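Local coordinates for putative uncharacterized protein (Methanosarcina barkeri str. Fusaro, PDB 3P43) that probably acts as a manganese-dependent phosphoesterase of the LigD 3'-phosphoesterase DNA repair family, built as a beta barrel, at residues Leu81-Phe86 and Gly98-Trp103; Glu114-Val119 and Leu133-Tyr138. One frame throughout, in Å; residues are numbered along the deposited sequence.

Interaction 1 of 2, residues Leu81-Phe86 and Gly98-Trp103; sequences LAYADF and GKVEIW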
ATOM      1  N   LEU A  81       3.471   9.178   9.496  1.00 18.16           N
ATOM      2  CA  LEU A  81       4.503   9.206   8.475  1.00 19.77           C
ATOM      3  C   LEU A  81       5.775   8.475   8.904  1.00 22.86           C
ATOM      4  O   LEU A  81       6.416   7.796   8.098  1.00 22.72           O
ATOM      5  CB  LEU A  81       4.809  10.661   8.115  1.00 27.26           C
ATOM      6  CG  LEU A  81       5.319  10.989   6.714  1.00 30.90           C
ATOM      7  CD1 LEU A  81       4.701  10.072   5.680  1.00 28.26           C
ATOM      8  CD2 LEU A  81       5.008  12.445   6.398  1.00 33.15           C
ATOM      9  N   ALA A  82       6.126   8.598  10.181  1.00 22.81           N
ATOM     10  CA  ALA A  82       7.357   8.007  10.702  1.00 21.55           C
ATOM     11  C   ALA A  82       7.362   6.480  10.606  1.00 26.55           C
ATOM     12  O   ALA A  82       8.409   5.839  10.727  1.00 24.91           O
ATOM     13  CB  ALA A  82       7.592   8.454  12.132  1.00 22.29           C
ATOM     14  N   TYR A  83       6.186   5.905  10.384  1.00 24.01           N
ATOM     15  CA  TYR A  83       6.054   4.463  10.271  1.00 20.32           C
ATOM     16  C   TYR A  83       6.702   3.945   8.990  1.00 20.92           C
ATOM     17  O   TYR A  83       7.021   2.765   8.886  1.00 18.87           O
ATOM     18  CB  TYR A  83       4.583   4.058  10.324  1.00 23.13           C
ATOM     19  CG  TYR A  83       4.355   2.665  10.866  1.00 21.30           C
ATOM     20  CD1 TYR A  83       4.571   2.382  12.205  1.00 24.19           C
ATOM     21  CD2 TYR A  83       3.917   1.639  10.042  1.00 20.56           C
ATOM     22  CE1 TYR A  83       4.364   1.112  12.708  1.00 25.52           C
ATOM     23  CE2 TYR A  83       3.703   0.371  10.533  1.00 22.94           C
ATOM     24  CZ  TYR A  83       3.927   0.113  11.869  1.00 26.10           C
ATOM     25  OH  TYR A  83       3.717  -1.149  12.370  1.00 20.38           O
ATOM     26  N   ALA A  84       6.901   4.833   8.018  1.00 21.50           N
ATOM     27  CA  ALA A  84       7.556   4.461   6.765  1.00 23.09           C
ATOM     28  C   ALA A  84       8.987   3.981   7.005  1.00 24.99           C
ATOM     29  O   ALA A  84       9.604   3.355   6.142  1.00 26.10           O
ATOM     30  CB  ALA A  84       7.544   5.627   5.793  1.00 23.07           C
ATOM     31  N   ASP A  85       9.508   4.282   8.187  1.00 23.72           N
ATOM     32  CA  ASP A  85      10.877   3.935   8.533  1.00 22.91           C
ATOM     33  C   ASP A  85      10.946   2.711   9.437  1.00 21.94           C
ATOM     34  O   ASP A  85      12.036   2.265   9.784  1.00 20.32           O
ATOM     35  CB  ASP A  85      11.548   5.112   9.248  1.00 25.24           C
ATOM     36  CG  ASP A  85      11.909   6.239   8.307  1.00 30.14           C
ATOM     37  OD1 ASP A  85      12.150   5.971   7.110  1.00 33.21           O
ATOM     38  OD2 ASP A  85      11.972   7.396   8.773  1.00 40.53           O
ATOM     39  N   PHE A  86       9.794   2.173   9.836  1.00 17.93           N
ATOM     40  CA  PHE A  86       9.808   1.130  10.850  1.00 17.73           C
ATOM     41  C   PHE A  86       9.983  -0.297  10.339  1.00 19.94           C
ATOM     42  O   PHE A  86       9.292  -0.742   9.426  1.00 17.66           O
ATOM     43  CB  PHE A  86       8.600   1.178  11.782  1.00 16.31           C
ATOM     44  CG  PHE A  86       8.658   0.124  12.838  1.00 16.78           C
ATOM     45  CD1 PHE A  86       9.467   0.297  13.956  1.00 20.94           C
ATOM     46  CD2 PHE A  86       7.987  -1.071  12.681  1.00 16.00           C
ATOM     47  CE1 PHE A  86       9.563  -0.681  14.918  1.00 17.34           C
ATOM     48  CE2 PHE A  86       8.072  -2.063  13.645  1.00 20.36           C
ATOM     49  CZ  PHE A  86       8.862  -1.869  14.765  1.00 18.89           C
ATOM     50  N   GLY A  98       2.874  -7.902  15.088  1.00 22.44           N
ATOM     51  CA  GLY A  98       3.561  -8.801  14.178  1.00 20.36           C
ATOM     52  C   GLY A  98       4.921  -8.290  13.744  1.00 22.50           C
ATOM     53  O   GLY A  98       5.388  -7.256  14.215  1.00 21.41           O
ATOM     54  N   LYS A  99       5.555  -9.026  12.840  1.00 20.34           N
ATOM     55  CA  LYS A  99       6.865  -8.666  12.320  1.00 19.40           C
ATOM     56  C   LYS A  99       6.730  -7.765  11.100  1.00 18.04           C
ATOM     57  O   LYS A  99       5.961  -8.059  10.180  1.00 18.09           O
ATOM     58  CB  LYS A  99       7.644  -9.927  11.954  1.00 18.61           C
ATOM     59  CG  LYS A  99       7.821 -10.889  13.125  1.00 27.05           C
ATOM     60  CD  LYS A  99       8.254 -12.266  12.652  1.00 30.99           C
ATOM     61  CE  LYS A  99       8.511 -13.201  13.824  1.00 27.80           C
ATOM     62  NZ  LYS A  99       9.526 -12.616  14.750  1.00 31.39           N
ATOM     63  N   VAL A 100       7.490  -6.676  11.087  1.00 18.56           N
ATOM     64  CA  VAL A 100       7.406  -5.702  10.005  1.00 16.27           C
ATOM     65  C   VAL A 100       8.757  -5.515   9.328  1.00 17.19           C
ATOM     66  O   VAL A 100       9.757  -5.255   9.990  1.00 13.33           O
ATOM     67  CB  VAL A 100       6.923  -4.333  10.522  1.00 17.44           C
ATOM     68  CG1 VAL A 100       6.902  -3.299   9.388  1.00 14.83           C
ATOM     69  CG2 VAL A 100       5.552  -4.461  11.182  1.00 18.98           C
ATOM     70  N   GLU A 101       8.780  -5.646   8.006  1.00 17.13           N
ATOM     71  CA  GLU A 101       9.998  -5.410   7.233  1.00 18.44           C
ATOM     72  C   GLU A 101       9.721  -4.520   6.029  1.00 17.24           C
ATOM     73  O   GLU A 101       8.674  -4.632   5.390  1.00 18.82           O
ATOM     74  CB  GLU A 101      10.617  -6.726   6.762  1.00 20.65           C
ATOM     75  CG  GLU A 101      11.859  -6.530   5.893  1.00 24.77           C
ATOM     76  CD  GLU A 101      12.578  -7.830   5.593  1.00 33.52           C
ATOM     77  OE1 GLU A 101      12.098  -8.585   4.721  1.00 36.26           O
ATOM     78  OE2 GLU A 101      13.622  -8.096   6.230  1.00 32.04           O
ATOM     79  N   ILE A 102      10.660  -3.634   5.719  1.00 21.65           N
ATOM     80  CA  ILE A 102      10.517  -2.774   4.555  1.00 20.43           C
ATOM     81  C   ILE A 102      10.803  -3.600   3.315  1.00 18.49           C
ATOM     82  O   ILE A 102      11.932  -4.042   3.113  1.00 17.40           O
ATOM     83  CB  ILE A 102      11.482  -1.576   4.581  1.00 19.13           C
ATOM     84  CG1 ILE A 102      11.346  -0.792   5.887  1.00 26.62           C
ATOM     85  CG2 ILE A 102      11.204  -0.654   3.399  1.00 16.78           C
ATOM     86  CD1 ILE A 102      10.154   0.118   5.918  1.00 22.28           C
ATOM     87  N   TRP A 103       9.771  -3.811   2.500  1.00 21.82           N
ATOM     88  CA  TRP A 103       9.896  -4.556   1.253  1.00 17.03           C
ATOM     89  C   TRP A 103      10.289  -3.648   0.093  1.00 19.79           C
ATOM     90  O   TRP A 103      11.094  -4.028  -0.755  1.00 17.91           O
ATOM     91  CB  TRP A 103       8.588  -5.267   0.937  1.00 16.49           C
ATOM     92  CG  TRP A 103       8.632  -6.145  -0.282  1.00 19.51           C
ATOM     93  CD1 TRP A 103       9.136  -7.412  -0.360  1.00 24.09           C
ATOM     94  CD2 TRP A 103       8.112  -5.842  -1.587  1.00 21.89           C
ATOM     95  NE1 TRP A 103       8.977  -7.909  -1.630  1.00 17.64           N
ATOM     96  CE2 TRP A 103       8.350  -6.965  -2.401  1.00 22.08           C
ATOM     97  CE3 TRP A 103       7.478  -4.727  -2.144  1.00 20.66           C
ATOM     98  CZ2 TRP A 103       7.980  -7.004  -3.743  1.00 22.67           C
ATOM     99  CZ3 TRP A 103       7.107  -4.770  -3.477  1.00 21.43           C
ATOM    100  CH2 TRP A 103       7.358  -5.900  -4.259  1.00 23.22           C
TER
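Phe-86 meets Val-100 with its CG anti to the backbone N (chi1 -178°), and Val-100 answers with CG1 likewise anti to its own N (chi1 177°), its CB directed at the 81-86 segment. The two side chains cross at about a right angle: the CD2-CE2 side of the Phe-86 ring lies against the branch point of Val-100, with Phe-86 CE2 4.0 Å from Val-100 CB. Val-100 CG1 turns to the backbone, 3.5 Å from Phe-86 O, while the other methyl, CG2, lies 4.0 Å from Tyr-83 OH. Phe-86 in turn sets its CB over one face of the Tyr-83 ring, toward the rim. Farther along the strand, Ile-102 brings CD1 close to two carbonyl oxygens, 3.3 Å from Ala-84 O and 3.7 Å from Phe-86 O. The contact is thus made by apolar groups against a ring and backbone oxygens, and the polar ties are supplied from outside: Gln-35 NE2 donates to both Tyr-83 O and Phe-86 O. The 3-10 segment 81-85 is closed by Ala-84 N to Leu-81 O, Asp-85 N to Ala-82 O and Phe-86 N to Tyr-83 O. It follows strand 70-80 and leads into the short strand 88-90, which pairs with strand 98-114; on its other side strand 98-114 pairs with strand 31-38, whose Gln-35 bridges the 3-10 segment to the sheet.

Interaction 2 of 2, residues Glu114-Val119 and Leu133-Tyr138; sequences EEREIV and LIRTKY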
ATOM      1  N   GLU A 114      -9.569  10.457  -6.507  1.00 18.09           N
ATOM      2  CA  GLU A 114     -10.982  10.693  -6.298  1.00 17.97           C
ATOM      3  C   GLU A 114     -11.431   9.700  -5.245  1.00 15.69           C
ATOM      4  O   GLU A 114     -10.660   8.828  -4.855  1.00 20.60           O
ATOM      5  CB  GLU A 114     -11.754  10.516  -7.613  1.00 20.92           C
ATOM      6  CG  GLU A 114     -11.473  11.623  -8.625  1.00 23.36           C
ATOM      7  CD  GLU A 114     -12.046  11.344 -10.008  1.00 36.06           C
ATOM      8  OE1 GLU A 114     -12.493  10.201 -10.263  1.00 37.29           O
ATOM      9  OE2 GLU A 114     -12.038  12.280 -10.843  1.00 37.32           O
ATOM     10  N   GLU A 115     -12.661   9.840  -4.769  1.00 17.23           N
ATOM     11  CA  GLU A 115     -13.164   8.971  -3.713  1.00 16.74           C
ATOM     12  C   GLU A 115     -12.901   7.484  -4.008  1.00 17.54           C
ATOM     13  O   GLU A 115     -12.445   6.740  -3.133  1.00 17.95           O
ATOM     14  CB  GLU A 115     -14.655   9.233  -3.475  1.00 21.53           C
ATOM     15  CG  GLU A 115     -15.338   8.281  -2.500  1.00 25.51           C
ATOM     16  CD  GLU A 115     -14.878   8.444  -1.059  1.00 29.49           C
ATOM     17  OE1 GLU A 115     -14.002   9.296  -0.790  1.00 27.87           O
ATOM     18  OE2 GLU A 115     -15.403   7.711  -0.189  1.00 31.86           O
ATOM     19  N   ARG A 116     -13.162   7.061  -5.243  1.00 20.40           N
ATOM     20  CA  ARG A 116     -13.045   5.646  -5.602  1.00 20.66           C
ATOM     21  C   ARG A 116     -11.870   5.298  -6.509  1.00 18.27           C
ATOM     22  O   ARG A 116     -11.823   4.202  -7.069  1.00 20.76           O
ATOM     23  CB  ARG A 116     -14.325   5.155  -6.279  1.00 21.53           C
ATOM     24  CG  ARG A 116     -15.480   4.868  -5.339  1.00 25.09           C
ATOM     25  CD  ARG A 116     -16.528   4.017  -6.049  1.00 24.99           C
ATOM     26  NE  ARG A 116     -16.706   4.439  -7.432  1.00 29.14           N
ATOM     27  CZ  ARG A 116     -16.216   3.797  -8.488  1.00 29.41           C
ATOM     28  NH1 ARG A 116     -15.525   2.675  -8.330  1.00 29.51           N
ATOM     29  NH2 ARG A 116     -16.436   4.274  -9.708  1.00 31.23           N
ATOM     30  N   GLU A 117     -10.922   6.210  -6.667  1.00 14.34           N
ATOM     31  CA  GLU A 117      -9.833   5.951  -7.592  1.00 17.60           C
ATOM     32  C   GLU A 117      -8.586   6.741  -7.253  1.00 18.91           C
ATOM     33  O   GLU A 117      -8.658   7.924  -6.920  1.00 17.42           O
ATOM     34  CB  GLU A 117     -10.263   6.227  -9.036  1.00 21.14           C
ATOM     35  CG  GLU A 117      -9.219   5.829 -10.075  1.00 22.56           C
ATOM     36  CD  GLU A 117      -9.685   6.065 -11.509  1.00 32.39           C
ATOM     37  OE1 GLU A 117     -10.804   6.592 -11.703  1.00 38.57           O
ATOM     38  OE2 GLU A 117      -8.929   5.725 -12.444  1.00 33.30           O
ATOM     39  N   ILE A 118      -7.447   6.058  -7.325  1.00 15.54           N
ATOM     40  CA  ILE A 118      -6.149   6.673  -7.101  1.00 16.71           C
ATOM     41  C   ILE A 118      -5.165   6.168  -8.146  1.00 18.13           C
ATOM     42  O   ILE A 118      -5.040   4.962  -8.364  1.00 18.20           O
ATOM     43  CB  ILE A 118      -5.622   6.384  -5.684  1.00 17.77           C
ATOM     44  CG1 ILE A 118      -6.584   6.970  -4.644  1.00 21.55           C
ATOM     45  CG2 ILE A 118      -4.224   6.953  -5.510  1.00 18.50           C
ATOM     46  CD1 ILE A 118      -6.162   6.768  -3.205  1.00 17.87           C
ATOM     47  N   VAL A 119      -4.487   7.097  -8.810  1.00 16.02           N
ATOM     48  CA  VAL A 119      -3.479   6.744  -9.799  1.00 14.85           C
ATOM     49  C   VAL A 119      -2.183   7.456  -9.445  1.00 15.25           C
ATOM     50  O   VAL A 119      -2.168   8.671  -9.266  1.00 19.25           O
ATOM     51  CB  VAL A 119      -3.905   7.150 -11.219  1.00 17.11           C
ATOM     52  CG1 VAL A 119      -2.888   6.638 -12.247  1.00 17.67           C
ATOM     53  CG2 VAL A 119      -5.297   6.629 -11.528  1.00 17.50           C
ATOM     54  N   LEU A 133      -5.316   2.219  -8.080  1.00 15.58           N
ATOM     55  CA  LEU A 133      -6.213   1.671  -7.067  1.00 15.55           C
ATOM     56  C   LEU A 133      -7.645   2.100  -7.380  1.00 18.52           C
ATOM     57  O   LEU A 133      -7.935   3.296  -7.465  1.00 17.71           O
ATOM     58  CB  LEU A 133      -5.813   2.157  -5.673  1.00 16.46           C
ATOM     59  CG  LEU A 133      -4.510   1.580  -5.103  1.00 15.81           C
ATOM     60  CD1 LEU A 133      -3.978   2.446  -3.980  1.00 21.19           C
ATOM     61  CD2 LEU A 133      -4.717   0.156  -4.627  1.00 16.10           C
ATOM     62  N   ILE A 134      -8.535   1.125  -7.562  1.00 15.82           N
ATOM     63  CA  ILE A 134      -9.941   1.411  -7.853  1.00 17.51           C
ATOM     64  C   ILE A 134     -10.832   0.728  -6.833  1.00 16.74           C
ATOM     65  O   ILE A 134     -10.788  -0.491  -6.686  1.00 18.94           O
ATOM     66  CB  ILE A 134     -10.348   0.920  -9.259  1.00 19.99           C
ATOM     67  CG1 ILE A 134      -9.394   1.470 -10.320  1.00 21.98           C
ATOM     68  CG2 ILE A 134     -11.780   1.329  -9.584  1.00 17.34           C
ATOM     69  CD1 ILE A 134      -9.781   1.077 -11.728  1.00 18.98           C
ATOM     70  N   ARG A 135     -11.644   1.506  -6.126  1.00 16.39           N
ATOM     71  CA  ARG A 135     -12.492   0.931  -5.091  1.00 17.46           C
ATOM     72  C   ARG A 135     -13.744   0.344  -5.717  1.00 19.72           C
ATOM     73  O   ARG A 135     -14.513   1.059  -6.354  1.00 20.46           O
ATOM     74  CB  ARG A 135     -12.873   1.968  -4.033  1.00 17.22           C
ATOM     75  CG  ARG A 135     -13.559   1.348  -2.818  1.00 20.36           C
ATOM     76  CD  ARG A 135     -13.908   2.393  -1.769  1.00 22.22           C
ATOM     77  NE  ARG A 135     -15.056   3.203  -2.165  1.00 18.55           N
ATOM     78  CZ  ARG A 135     -15.456   4.291  -1.515  1.00 22.05           C
ATOM     79  NH1 ARG A 135     -14.790   4.706  -0.447  1.00 25.93           N
ATOM     80  NH2 ARG A 135     -16.515   4.973  -1.941  1.00 27.53           N
ATOM     81  N   THR A 136     -13.934  -0.960  -5.544  1.00 19.16           N
ATOM     82  CA  THR A 136     -15.106  -1.633  -6.082  1.00 18.44           C
ATOM     83  C   THR A 136     -16.393  -0.974  -5.577  1.00 19.58           C
ATOM     84  O   THR A 136     -16.454  -0.512  -4.436  1.00 19.66           O
ATOM     85  CB  THR A 136     -15.116  -3.135  -5.719  1.00 17.74           C
ATOM     86  OG1 THR A 136     -16.232  -3.772  -6.358  1.00 19.39           O
ATOM     87  CG2 THR A 136     -15.224  -3.329  -4.211  1.00 20.64           C
ATOM     88  N   LYS A 137     -17.406  -0.917  -6.437  1.00 18.97           N
ATOM     89  CA  LYS A 137     -18.711  -0.388  -6.049  1.00 21.46           C
ATOM     90  C   LYS A 137     -19.556  -1.467  -5.385  1.00 23.01           C
ATOM     91  O   LYS A 137     -20.640  -1.191  -4.873  1.00 25.08           O
ATOM     92  CB  LYS A 137     -19.479   0.139  -7.266  1.00 21.49           C
ATOM     93  CG  LYS A 137     -18.803   1.246  -8.063  1.00 25.78           C
ATOM     94  CD  LYS A 137     -19.856   2.091  -8.786  1.00 30.91           C
ATOM     95  CE  LYS A 137     -19.382   2.591 -10.147  1.00 29.25           C
ATOM     96  NZ  LYS A 137     -19.806   1.684 -11.259  1.00 35.91           N
ATOM     97  N   TYR A 138     -19.063  -2.701  -5.408  1.00 21.63           N
ATOM     98  CA  TYR A 138     -19.854  -3.839  -4.967  1.00 23.59           C
ATOM     99  C   TYR A 138     -19.692  -4.162  -3.479  1.00 24.07           C
ATOM    100  O   TYR A 138     -18.609  -4.020  -2.916  1.00 24.90           O
ATOM    101  CB  TYR A 138     -19.527  -5.070  -5.815  1.00 25.91           C
ATOM    102  CG  TYR A 138     -20.367  -6.269  -5.466  1.00 27.57           C
ATOM    103  CD1 TYR A 138     -21.707  -6.329  -5.834  1.00 26.79           C
ATOM    104  CD2 TYR A 138     -19.828  -7.337  -4.762  1.00 25.48           C
ATOM    105  CE1 TYR A 138     -22.484  -7.421  -5.513  1.00 29.92           C
ATOM    106  CE2 TYR A 138     -20.597  -8.434  -4.436  1.00 27.84           C
ATOM    107  CZ  TYR A 138     -21.925  -8.471  -4.813  1.00 34.38           C
ATOM    108  OH  TYR A 138     -22.698  -9.563  -4.492  1.00 45.07           O
TER
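Arg-116 and Arg-135 touch through a side-chain-to-backbone bond: Arg-116 NH1 donates to Arg-135 O at 2.7 Å, with the oxygen in the guanidinium plane and the nitrogen lying nearly along the C=O axis. Lys-137 lays its aliphatic chain over one face of the same guanidinium, CE 3.4 Å from Arg-116 NH2, although NH2 and the like-charged Lys-137 NZ remain 4.5 Å apart. The Arg-135 side chain crosses that of Arg-116 at about a right angle, the bend at its chi3 (75°) putting NE beside Arg-116 CG. Beyond, Arg-135 NH1 forms a salt bridge with Glu-115 OE2 at 3.1 Å, and NH2 adds a weak bond to the same oxygen; NH1 approaches OE2 from above the carboxylate plane, and the carboxylate and guanidinium planes stand 83° apart. An alanine in place of Arg-116 would probably leave Arg-135 O without its side-chain donor, uncover the chain of Lys-137 and leave Arg-135 NE and NH2 without the methylene packed beside them.

The backbone beneath is an antiparallel beta hairpin of strands 117-123 and 130-135. Ile-118 and Leu-133 form a hydrogen-bonded pair, bonded in both directions, and Glu-117 with Ile-134 the non-hydrogen-bonded pair next to it; Arg-135 N to Arg-116 O (2.9 Å) extends the ladder to the residue just before strand 117-123. Both Arg-116 and Glu-115 sit in a type I turn from Glu-114 to Glu-117 that links strand 98-114 to strand 117-123, and this turn presents them to the 133-138 segment. On the face carrying Ile-118 and Leu-133, CB meets CB at 4.2 Å, and both side chains pack on Trp-57, with Ile-118 also on Leu-48 and Leu-133 on Phe-46.

Strand 98-114 ties the two contacts together: interaction 1 uses its beginning, and the turn after its end opens interaction 2, so they stand in series along the chain. Their centres are 25 Å apart and their nearest atoms about 13 Å apart, so they do not touch; both reach the same sheet, in which strands 98-114 and 117-123 are neighbours. Interaction 1 lies on the metal side, with the side chain of Val-100 about 7 Å from the manganese ion bound by His-37, His-43 and Asp-45, whereas interaction 2 lies on the opposite side of the chain's centre.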